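Spot 14 protein (Mus musculus, PDB 3ONT) modulates lipogenesis, taking part in its regulation particularly in the lactating mammary gland, and supports the synthesis of triglycerides with medium-length fatty acid chains. Local coordinates at the interface of chains A and B. Residues are numbered along the deposited sequence; one frame, centred on the assembly and turned at random. Chains: chain A/B, Spot 14 protein.

Contact 1: the interface of chains A and B. Residues chain A 25-26, 29, 61-62, 65; chain B 133, 136-137, 140-141.
B:Ala137 lies at the apolar centre, meeting side chains from two helices of chain A, 15-32 and 58-73. CB of B:Ala137 faces CG1 of A:Val25 at 3.7 Å, while CD1 of A:Leu65 comes to 3.7 Å from CA of B:Ala137. The other branch of A:Leu65, CD2, lies 4.0 Å from CD2 of B:Leu133, one helical turn back along helix 115-147. One turn forward, B:Val140 divides its contacts: CG2 turns toward A:Leu65 and A:Tyr61, whereas CB and CG1 receive the selenium of A:Met29, with SE 4.0 Å from CB. A:Met29 is a selenomethionine whose CG stands anti to the backbone N (chi1 -173°), which carries the chain across the interface before it bends at chi3. Farther out, A:Tyr61 crosses B:Lys136 at about a right angle and presents its ring edge, with CB of the lysine in the ring plane and 3.8 Å from CE2. The bent lysine chain passes the phenol oxygen with CB, CG and CD. At the opposite rim, the hydroxyl OG1 of B:Thr141 packs beside CB and CG of A:Met29. OG1 of B:Thr141 donates to the backbone O of B:Ala137 at 3.0 Å, tilted 32° from the carbonyl plane. Water 1 joins this hydroxyl, 2.9 Å from B:Thr141 OG1, to the carbonyl O of A:Val25, 2.6 Å away. The site seats helix 115-147 of one subunit against two helices of the other, helping to hold the homodimer together.

Contact 2: the interface of chains A and B. Residues chain A 141, 144-145; chain B 28-29, 32.
B:Val32, the last residue of helix 15-32 and still helical in its backbone (phi -72°, psi -45°), meets helix 115-147 of chain A, which runs in roughly the same direction. In this helical-bundle dimer of the SPOT14 family, the facing residues A:Thr141, A:Tyr144 and A:Gln145 are spaced to share one side of their helix. The methyl CG2 of A:Thr141 approaches the valine across its fork, 3.8 Å from B:Val32 CG1 and nearly as near to CG2. CG2 of A:Thr141 also lies 4.2 Å from the amide oxygen OD1 of B:Asn28, a looser contact. One turn further along the helix, A:Gln145 crosses the valine at about a right angle: its CG is 3.9 Å from B:Val32 CG1, and its extended chain brings the amide NE2 beside both methyls. The ring of A:Tyr144 slides past the valine side chain, its CG anti to the backbone N (chi1 -173°). This swings the ring against the helix end, where the carbonyl O of B:Val32 stands over one face near the rim, 3.3 Å from CE1 and 3.6 Å from CD1 of A:Tyr144. A:Tyr144 CD1 also touches B:Val32 CG1 at 4.1 Å. An alanine in place of A:Tyr144 would probably open a gap beside CG1 and leave the B:Val32 carbonyl without its aromatic neighbour.

Contact 3: the interface of chains A and B. Residues chain A 122-123, 125-126, 129; chain B 122-123, 125-126, 129.
Helix 115-147 of each chain packs against its own copy here, the two running nearly antiparallel across the two-fold axis. A:His122 and B:His122 meet at the axis, their side chains crossing at about a right angle. CG anti to the carbonyl carbon, chi1 -63°, turns each ring toward its twin. The two ND1 atoms are 2.9 Å apart and share a hydrogen bond, with an angle of 160° at the hydrogen. Each ND1 lies in the plane of the opposite imidazole, at its edge. Because the same atom faces itself, one ring would have to donate while the other accepts, so the hydrogens are likely to break the symmetry that the heavy atoms keep. Each ring also has A:Ser125 or B:Ser125 of the partner over one face: the hydroxyl OG stands 3.2 Å above the plane, offset toward the rim, placed to pack on the imidazole rather than to meet a ring nitrogen in plane. CD1 of A:Ile129 reaches CD2 of B:His122 at 3.9 Å, adding an apolar neighbour. CD2 of A:Leu126 lies 3.5 Å from CB of B:His122. The leucines themselves meet tip to tip, A:Leu126 CD1 to B:Leu126 CD1 at 3.7 Å. The same CD1 of A:Leu126 rests 3.9 Å from CB of B:Phe123. Residues 122, 125, 126 and 129 share one side of the first half of helix 115-147, and the crossing at the two-fold axis lies at the middle of the elongated dimer.

Contact 1: the interface of chains A and B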
ATOM      1  N   VAL A  25      -0.239  -0.569  18.158  1.00 54.01           N
ATOM      2  CA  VAL A  25      -1.303   0.121  18.863  1.00 52.05           C
ATOM      3  C   VAL A  25      -2.564  -0.755  18.941  1.00 51.89           C
ATOM      4  O   VAL A  25      -3.224  -0.834  19.987  1.00 50.75           O
ATOM      5  CB  VAL A  25      -1.575   1.486  18.222  1.00 50.92           C
ATOM      6  CG1 VAL A  25      -2.883   2.074  18.723  1.00 49.21           C
ATOM      7  CG2 VAL A  25      -0.425   2.421  18.549  1.00 49.20           C
ATOM      8  N   VAL A  26      -2.876  -1.445  17.853  1.00 51.23           N
ATOM      9  CA  VAL A  26      -4.053  -2.283  17.856  1.00 51.22           C
ATOM     10  C   VAL A  26      -3.857  -3.481  18.782  1.00 53.70           C
ATOM     11  O   VAL A  26      -4.790  -3.852  19.500  1.00 54.68           O
ATOM     12  CB  VAL A  26      -4.484  -2.712  16.431  1.00 51.11           C
ATOM     13  CG1 VAL A  26      -5.575  -3.788  16.492  1.00 49.47           C
ATOM     14  CG2 VAL A  26      -4.958  -1.504  15.648  1.00 48.00           C
HETATM   15  N   MSE A  29      -4.388  -2.235  22.116  1.00 55.51           N
HETATM   16  CA  MSE A  29      -5.821  -2.024  22.256  1.00 54.24           C
HETATM   17  C   MSE A  29      -6.499  -3.332  22.648  1.00 56.09           C
HETATM   18  O   MSE A  29      -7.354  -3.347  23.542  1.00 56.46           O
HETATM   19  CB  MSE A  29      -6.427  -1.500  20.958  1.00 52.64           C
HETATM   20  CG  MSE A  29      -7.875  -1.096  21.070  1.00 51.26           C
HETATM   21 SE   MSE A  29      -8.690  -0.629  19.363  1.00 52.70          SE
HETATM   22  CE  MSE A  29      -8.614  -2.396  18.517  1.00 49.68           C
ATOM     23  N   TYR A  61     -16.610  -0.401  15.358  1.00 50.40           N
ATOM     24  CA  TYR A  61     -15.419   0.289  14.965  1.00 51.26           C
ATOM     25  C   TYR A  61     -14.174  -0.451  15.441  1.00 51.43           C
ATOM     26  O   TYR A  61     -13.234  -0.700  14.669  1.00 54.03           O
ATOM     27  CB  TYR A  61     -15.449   1.686  15.551  1.00 53.20           C
ATOM     28  CG  TYR A  61     -14.422   2.576  14.949  1.00 56.07           C
ATOM     29  CD1 TYR A  61     -14.539   3.003  13.631  1.00 57.85           C
ATOM     30  CD2 TYR A  61     -13.320   2.987  15.687  1.00 57.25           C
ATOM     31  CE1 TYR A  61     -13.587   3.820  13.066  1.00 60.07           C
ATOM     32  CE2 TYR A  61     -12.350   3.808  15.121  1.00 59.46           C
ATOM     33  CZ  TYR A  61     -12.494   4.213  13.819  1.00 59.92           C
ATOM     34  OH  TYR A  61     -11.547   5.022  13.263  1.00 63.21           O
ATOM     35  N   PHE A  62     -14.155  -0.768  16.722  1.00 49.44           N
ATOM     36  CA  PHE A  62     -13.167  -1.651  17.308  1.00 48.07           C
ATOM     37  C   PHE A  62     -12.977  -2.900  16.415  1.00 47.55           C
ATOM     38  O   PHE A  62     -11.863  -3.243  16.031  1.00 46.94           O
ATOM     39  CB  PHE A  62     -13.680  -1.981  18.711  1.00 47.60           C
ATOM     40  CG  PHE A  62     -12.952  -3.068  19.414  1.00 47.35           C
ATOM     41  CD1 PHE A  62     -11.752  -2.821  20.050  1.00 48.48           C
ATOM     42  CD2 PHE A  62     -13.525  -4.337  19.526  1.00 48.96           C
ATOM     43  CE1 PHE A  62     -11.100  -3.841  20.763  1.00 50.06           C
ATOM     44  CE2 PHE A  62     -12.888  -5.363  20.223  1.00 48.89           C
ATOM     45  CZ  PHE A  62     -11.672  -5.114  20.841  1.00 50.08           C
ATOM     46  N   LEU A  65     -11.089  -1.977  13.216  1.00 48.73           N
ATOM     47  CA  LEU A  65      -9.698  -1.756  13.543  1.00 49.26           C
ATOM     48  C   LEU A  65      -8.959  -3.090  13.616  1.00 51.46           C
ATOM     49  O   LEU A  65      -7.902  -3.247  13.001  1.00 52.15           O
ATOM     50  CB  LEU A  65      -9.585  -1.004  14.861  1.00 49.10           C
ATOM     51  CG  LEU A  65     -10.027   0.461  14.876  1.00 48.94           C
ATOM     52  CD1 LEU A  65      -9.937   1.001  16.285  1.00 48.41           C
ATOM     53  CD2 LEU A  65      -9.179   1.291  13.942  1.00 48.12           C
TER
ATOM     54  N   LEU B 133      -6.142   5.822  11.542  1.00 55.01           N
ATOM     55  CA  LEU B 133      -6.652   4.739  12.355  1.00 53.90           C
ATOM     56  C   LEU B 133      -5.792   4.421  13.593  1.00 56.36           C
ATOM     57  O   LEU B 133      -6.329   4.017  14.638  1.00 57.39           O
ATOM     58  CB  LEU B 133      -6.860   3.491  11.509  1.00 50.73           C
ATOM     59  CG  LEU B 133      -7.965   3.572  10.449  1.00 49.64           C
ATOM     60  CD1 LEU B 133      -8.091   2.235   9.748  1.00 48.42           C
ATOM     61  CD2 LEU B 133      -9.312   4.012  11.013  1.00 48.93           C
ATOM     62  N   LYS B 136      -7.019   6.721  16.040  1.00 59.86           N
ATOM     63  CA  LYS B 136      -8.367   6.366  16.491  1.00 59.44           C
ATOM     64  C   LYS B 136      -8.343   5.157  17.440  1.00 57.79           C
ATOM     65  O   LYS B 136      -8.968   5.196  18.496  1.00 57.70           O
ATOM     66  CB  LYS B 136      -9.295   6.123  15.309  1.00 59.03           C
ATOM     67  CG  LYS B 136      -9.228   7.214  14.248  1.00 61.71           C
ATOM     68  CD  LYS B 136     -10.475   8.065  14.206  1.00 65.11           C
ATOM     69  CE  LYS B 136     -10.559   9.002  15.377  1.00 68.39           C
ATOM     70  NZ  LYS B 136     -11.984   9.306  15.692  1.00 71.71           N
ATOM     71  N   ALA B 137      -7.591   4.114  17.077  1.00 56.15           N
ATOM     72  CA  ALA B 137      -7.295   3.011  17.987  1.00 55.26           C
ATOM     73  C   ALA B 137      -6.766   3.499  19.345  1.00 57.53           C
ATOM     74  O   ALA B 137      -7.170   2.981  20.394  1.00 58.58           O
ATOM     75  CB  ALA B 137      -6.333   2.024  17.344  1.00 54.52           C
ATOM     76  N   VAL B 140      -9.801   4.718  21.183  1.00 28.74           N
ATOM     77  CA  VAL B 140     -10.628   3.636  21.680  1.00 51.91           C
ATOM     78  C   VAL B 140     -10.051   3.067  22.981  1.00 52.64           C
ATOM     79  O   VAL B 140     -10.799   2.783  23.915  1.00 52.79           O
ATOM     80  CB  VAL B 140     -10.800   2.493  20.679  1.00 50.66           C
ATOM     81  CG1 VAL B 140     -11.580   1.337  21.354  1.00 47.56           C
ATOM     82  CG2 VAL B 140     -11.497   2.972  19.412  1.00 47.90           C
ATOM     83  N   THR B 141      -8.729   2.905  23.031  1.00 53.13           N
ATOM     84  CA  THR B 141      -8.045   2.374  24.213  1.00 53.73           C
ATOM     85  C   THR B 141      -8.257   3.306  25.392  1.00 55.07           C
ATOM     86  O   THR B 141      -8.615   2.864  26.470  1.00 55.22           O
ATOM     87  CB  THR B 141      -6.529   2.209  23.954  1.00 54.59           C
ATOM     88  OG1 THR B 141      -6.336   1.351  22.831  1.00 54.77           O
ATOM     89  CG2 THR B 141      -5.837   1.607  25.141  1.00 55.16           C
TER
HETATM   90  O   HOH W   1      -3.641   0.841  21.892  1.00 26.55           O

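Contact 2: the interface of chains A and B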
ATOM      1  N   THR A 141      14.796  -6.431 -18.836  1.00 53.13           N
ATOM      2  CA  THR A 141      16.105  -7.058 -18.639  1.00 53.73           C
ATOM      3  C   THR A 141      16.385  -8.030 -19.771  1.00 55.07           C
ATOM      4  O   THR A 141      17.453  -8.001 -20.359  1.00 55.22           O
ATOM      5  CB  THR A 141      16.168  -7.811 -17.290  1.00 54.59           C
ATOM      6  OG1 THR A 141      15.881  -6.899 -16.230  1.00 54.77           O
ATOM      7  CG2 THR A 141      17.527  -8.401 -17.057  1.00 55.16           C
ATOM      8  N   TYR A 144      17.085  -6.109 -23.142  1.00 54.70           N
ATOM      9  CA  TYR A 144      18.462  -5.603 -23.195  1.00 54.81           C
ATOM     10  C   TYR A 144      19.488  -6.700 -23.473  1.00 56.75           C
ATOM     11  O   TYR A 144      20.420  -6.514 -24.257  1.00 56.88           O
ATOM     12  CB  TYR A 144      18.835  -4.919 -21.893  1.00 53.55           C
ATOM     13  CG  TYR A 144      20.180  -4.240 -21.947  1.00 54.13           C
ATOM     14  CD1 TYR A 144      21.343  -4.920 -21.586  1.00 54.50           C
ATOM     15  CD2 TYR A 144      20.294  -2.903 -22.358  1.00 53.72           C
ATOM     16  CE1 TYR A 144      22.568  -4.291 -21.620  1.00 55.21           C
ATOM     17  CE2 TYR A 144      21.515  -2.270 -22.395  1.00 54.12           C
ATOM     18  CZ  TYR A 144      22.650  -2.968 -22.027  1.00 55.86           C
ATOM     19  OH  TYR A 144      23.877  -2.336 -22.055  1.00 58.35           O
ATOM     20  N   GLN A 145      19.333  -7.839 -22.805  1.00 59.11           N
ATOM     21  CA  GLN A 145      20.219  -8.971 -23.038  1.00 60.82           C
ATOM     22  C   GLN A 145      20.130  -9.400 -24.491  1.00 61.34           C
ATOM     23  O   GLN A 145      21.158  -9.632 -25.127  1.00 60.67           O
ATOM     24  CB  GLN A 145      19.901 -10.121 -22.083  1.00 62.56           C
ATOM     25  CG  GLN A 145      20.362  -9.839 -20.665  1.00 62.95           C
ATOM     26  CD  GLN A 145      19.799 -10.811 -19.614  1.00 66.01           C
ATOM     27  OE1 GLN A 145      18.814 -11.518 -19.838  1.00 65.84           O
ATOM     28  NE2 GLN A 145      20.442 -10.837 -18.456  1.00 66.74           N
TER
ATOM     29  N   ASN B  28      18.430  -6.013 -10.104  1.00 56.44           N
ATOM     30  CA  ASN B  28      19.037  -6.831 -11.117  1.00 57.00           C
ATOM     31  C   ASN B  28      18.978  -6.181 -12.495  1.00 57.15           C
ATOM     32  O   ASN B  28      19.967  -6.242 -13.252  1.00 58.78           O
ATOM     33  CB  ASN B  28      18.413  -8.216 -11.186  1.00 56.73           C
ATOM     34  CG  ASN B  28      19.161  -9.118 -12.147  1.00 58.90           C
ATOM     35  OD1 ASN B  28      18.625  -9.521 -13.176  1.00 58.15           O
ATOM     36  ND2 ASN B  28      20.436  -9.393 -11.843  1.00 59.87           N
HETATM   37  N   MSE B  29      17.829  -5.576 -12.821  1.00 55.51           N
HETATM   38  CA  MSE B  29      17.656  -4.854 -14.072  1.00 54.24           C
HETATM   39  C   MSE B  29      18.723  -3.772 -14.196  1.00 56.09           C
HETATM   40  O   MSE B  29      19.326  -3.611 -15.263  1.00 56.46           O
HETATM   41  CB  MSE B  29      16.271  -4.221 -14.151  1.00 52.64           C
HETATM   42  CG  MSE B  29      15.950  -3.598 -15.486  1.00 51.26           C
HETATM   43 SE   MSE B  29      14.268  -2.613 -15.505  1.00 52.70          SE
HETATM   44  CE  MSE B  29      14.763  -1.178 -14.265  1.00 49.68           C
ATOM     45  N   VAL B  32      22.169  -5.210 -15.006  1.00 60.80           N
ATOM     46  CA  VAL B  32      22.211  -5.737 -16.376  1.00 58.22           C
ATOM     47  C   VAL B  32      22.246  -4.643 -17.448  1.00 56.80           C
ATOM     48  O   VAL B  32      23.027  -4.722 -18.414  1.00 58.28           O
ATOM     49  CB  VAL B  32      21.021  -6.697 -16.638  1.00 57.25           C
ATOM     50  CG1 VAL B  32      20.839  -6.979 -18.123  1.00 54.10           C
ATOM     51  CG2 VAL B  32      21.201  -7.997 -15.853  1.00 57.78           C
TER

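Contact 3: the interface of chains A and B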
ATOM      1  N   HIS A 122      -6.984   0.091  -2.061  1.00 51.61           N
ATOM      2  CA  HIS A 122      -5.599   0.531  -2.117  1.00 51.22           C
ATOM      3  C   HIS A 122      -4.567  -0.581  -2.016  1.00 53.71           C
ATOM      4  O   HIS A 122      -3.767  -0.742  -2.946  1.00 54.81           O
ATOM      5  CB  HIS A 122      -5.369   1.596  -1.073  1.00 49.02           C
ATOM      6  CG  HIS A 122      -6.183   2.822  -1.323  1.00 49.77           C
ATOM      7  ND1 HIS A 122      -6.294   3.393  -2.577  1.00 49.72           N
ATOM      8  CD2 HIS A 122      -6.944   3.574  -0.499  1.00 49.85           C
ATOM      9  CE1 HIS A 122      -7.079   4.451  -2.510  1.00 51.07           C
ATOM     10  NE2 HIS A 122      -7.490   4.581  -1.259  1.00 52.23           N
ATOM     11  N   PHE A 123      -4.588  -1.371  -0.936  1.00 55.67           N
ATOM     12  CA  PHE A 123      -3.535  -2.375  -0.779  1.00 57.55           C
ATOM     13  C   PHE A 123      -3.558  -3.399  -1.894  1.00 58.73           C
ATOM     14  O   PHE A 123      -2.511  -3.832  -2.334  1.00 59.31           O
ATOM     15  CB  PHE A 123      -3.388  -2.941   0.677  1.00 59.93           C
ATOM     16  CG  PHE A 123      -4.119  -4.245   0.973  1.00 62.36           C
ATOM     17  CD1 PHE A 123      -3.734  -5.448   0.390  1.00 64.27           C
ATOM     18  CD2 PHE A 123      -5.159  -4.270   1.925  1.00 65.30           C
ATOM     19  CE1 PHE A 123      -4.414  -6.669   0.701  1.00 68.89           C
ATOM     20  CE2 PHE A 123      -5.863  -5.497   2.276  1.00 67.52           C
ATOM     21  CZ  PHE A 123      -5.482  -6.695   1.658  1.00 69.94           C
ATOM     22  N   SER A 125      -4.521  -2.826  -5.056  1.00 62.22           N
ATOM     23  CA  SER A 125      -4.027  -2.305  -6.317  1.00 62.45           C
ATOM     24  C   SER A 125      -2.531  -2.044  -6.291  1.00 60.78           C
ATOM     25  O   SER A 125      -1.880  -2.207  -7.310  1.00 61.06           O
ATOM     26  CB  SER A 125      -4.869  -1.168  -6.931  1.00 62.99           C
ATOM     27  OG  SER A 125      -5.648  -0.469  -6.002  1.00 62.37           O
ATOM     28  N   LEU A 126      -1.985  -1.699  -5.128  1.00 60.03           N
ATOM     29  CA  LEU A 126      -0.540  -1.724  -4.947  1.00 59.93           C
ATOM     30  C   LEU A 126       0.018  -3.089  -5.309  1.00 61.63           C
ATOM     31  O   LEU A 126       0.960  -3.202  -6.100  1.00 63.05           O
ATOM     32  CB  LEU A 126      -0.162  -1.429  -3.513  1.00 60.03           C
ATOM     33  CG  LEU A 126      -0.141   0.023  -3.077  1.00 60.59           C
ATOM     34  CD1 LEU A 126       0.652   0.105  -1.795  1.00 61.29           C
ATOM     35  CD2 LEU A 126       0.515   0.881  -4.165  1.00 61.31           C
ATOM     36  N   ILE A 129      -0.188  -3.585  -9.044  1.00 59.31           N
ATOM     37  CA  ILE A 129       0.764  -2.790  -9.793  1.00 57.49           C
ATOM     38  C   ILE A 129       2.175  -3.419  -9.703  1.00 58.22           C
ATOM     39  O   ILE A 129       2.779  -3.733 -10.737  1.00 59.05           O
ATOM     40  CB  ILE A 129       0.732  -1.309  -9.383  1.00 54.66           C
ATOM     41  CG1 ILE A 129      -0.526  -0.634  -9.964  1.00 53.34           C
ATOM     42  CG2 ILE A 129       2.003  -0.612  -9.848  1.00 53.31           C
ATOM     43  CD1 ILE A 129      -0.984   0.574  -9.178  1.00 49.34           C
TER
ATOM     44  N   HIS B 122      -2.336   5.325  -4.383  1.00 51.61           N
ATOM     45  CA  HIS B 122      -2.520   4.187  -3.497  1.00 51.22           C
ATOM     46  C   HIS B 122      -1.627   4.181  -2.267  1.00 53.71           C
ATOM     47  O   HIS B 122      -2.151   4.181  -1.146  1.00 54.81           O
ATOM     48  CB  HIS B 122      -2.383   2.909  -4.287  1.00 49.02           C
ATOM     49  CG  HIS B 122      -3.441   2.771  -5.331  1.00 49.77           C
ATOM     50  ND1 HIS B 122      -4.772   3.038  -5.075  1.00 49.72           N
ATOM     51  CD2 HIS B 122      -3.372   2.421  -6.634  1.00 49.85           C
ATOM     52  CE1 HIS B 122      -5.478   2.847  -6.173  1.00 51.07           C
ATOM     53  NE2 HIS B 122      -4.650   2.475  -7.136  1.00 52.23           N
ATOM     54  N   PHE B 123      -0.301   4.212  -2.444  1.00 55.67           N
ATOM     55  CA  PHE B 123       0.568   4.099  -1.272  1.00 57.55           C
ATOM     56  C   PHE B 123       0.372   5.250  -0.309  1.00 58.73           C
ATOM     57  O   PHE B 123       0.421   5.047   0.889  1.00 59.31           O
ATOM     58  CB  PHE B 123       2.055   3.716  -1.599  1.00 59.93           C
ATOM     59  CG  PHE B 123       3.041   4.872  -1.718  1.00 62.36           C
ATOM     60  CD1 PHE B 123       3.406   5.639  -0.617  1.00 64.27           C
ATOM     61  CD2 PHE B 123       3.676   5.132  -2.951  1.00 65.30           C
ATOM     62  CE1 PHE B 123       4.355   6.703  -0.741  1.00 68.89           C
ATOM     63  CE2 PHE B 123       4.658   6.197  -3.109  1.00 67.52           C
ATOM     64  CZ  PHE B 123       4.992   6.980  -1.997  1.00 69.94           C
ATOM     65  N   SER B 125      -2.500   6.907   0.201  1.00 62.22           N
ATOM     66  CA  SER B 125      -3.744   6.821   0.943  1.00 62.45           C
ATOM     67  C   SER B 125      -3.739   5.688   1.955  1.00 60.78           C
ATOM     68  O   SER B 125      -4.345   5.825   3.005  1.00 61.06           O
ATOM     69  CB  SER B 125      -5.024   6.918   0.090  1.00 62.99           C
ATOM     70  OG  SER B 125      -4.843   6.567  -1.253  1.00 62.37           O
ATOM     71  N   LEU B 126      -3.019   4.607   1.668  1.00 60.03           N
ATOM     72  CA  LEU B 126      -2.719   3.618   2.694  1.00 59.93           C
ATOM     73  C   LEU B 126      -2.064   4.279   3.894  1.00 61.63           C
ATOM     74  O   LEU B 126      -2.499   4.096   5.036  1.00 63.05           O
ATOM     75  CB  LEU B 126      -1.777   2.556   2.172  1.00 60.03           C
ATOM     76  CG  LEU B 126      -2.372   1.438   1.339  1.00 60.59           C
ATOM     77  CD1 LEU B 126      -1.368   0.311   1.300  1.00 61.29           C
ATOM     78  CD2 LEU B 126      -3.684   0.961   1.974  1.00 61.31           C
ATOM     79  N   ILE B 129      -4.612   6.375   5.724  1.00 59.31           N
ATOM     80  CA  ILE B 129      -5.595   5.598   6.453  1.00 57.49           C
ATOM     81  C   ILE B 129      -4.981   5.049   7.763  1.00 58.22           C
ATOM     82  O   ILE B 129      -5.506   5.318   8.851  1.00 59.05           O
ATOM     83  CB  ILE B 129      -6.234   4.507   5.579  1.00 54.66           C
ATOM     84  CG1 ILE B 129      -7.237   5.145   4.596  1.00 53.34           C
ATOM     85  CG2 ILE B 129      -6.906   3.461   6.458  1.00 53.31           C
ATOM     86  CD1 ILE B 129      -7.457   4.331   3.341  1.00 49.34           C
TER

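Helix 115-147 takes part in all the contacts. Contact 3 straddles the two-fold axis, with the centres of its C-alpha atoms about 21 Å from those of contact 1 and 28 Å from those of contact 2. Contacts 1 and 2 lie about 46 Å apart, toward opposite ends of the dimer, yet they belong to neighbouring stretches of one repeated surface: residues 29 and 141 occur in both with the chains exchanged. Each long helix therefore crosses its twin at the centre and continues onto helix 15-32 of the other subunit, so that the homodimer is joined along its length.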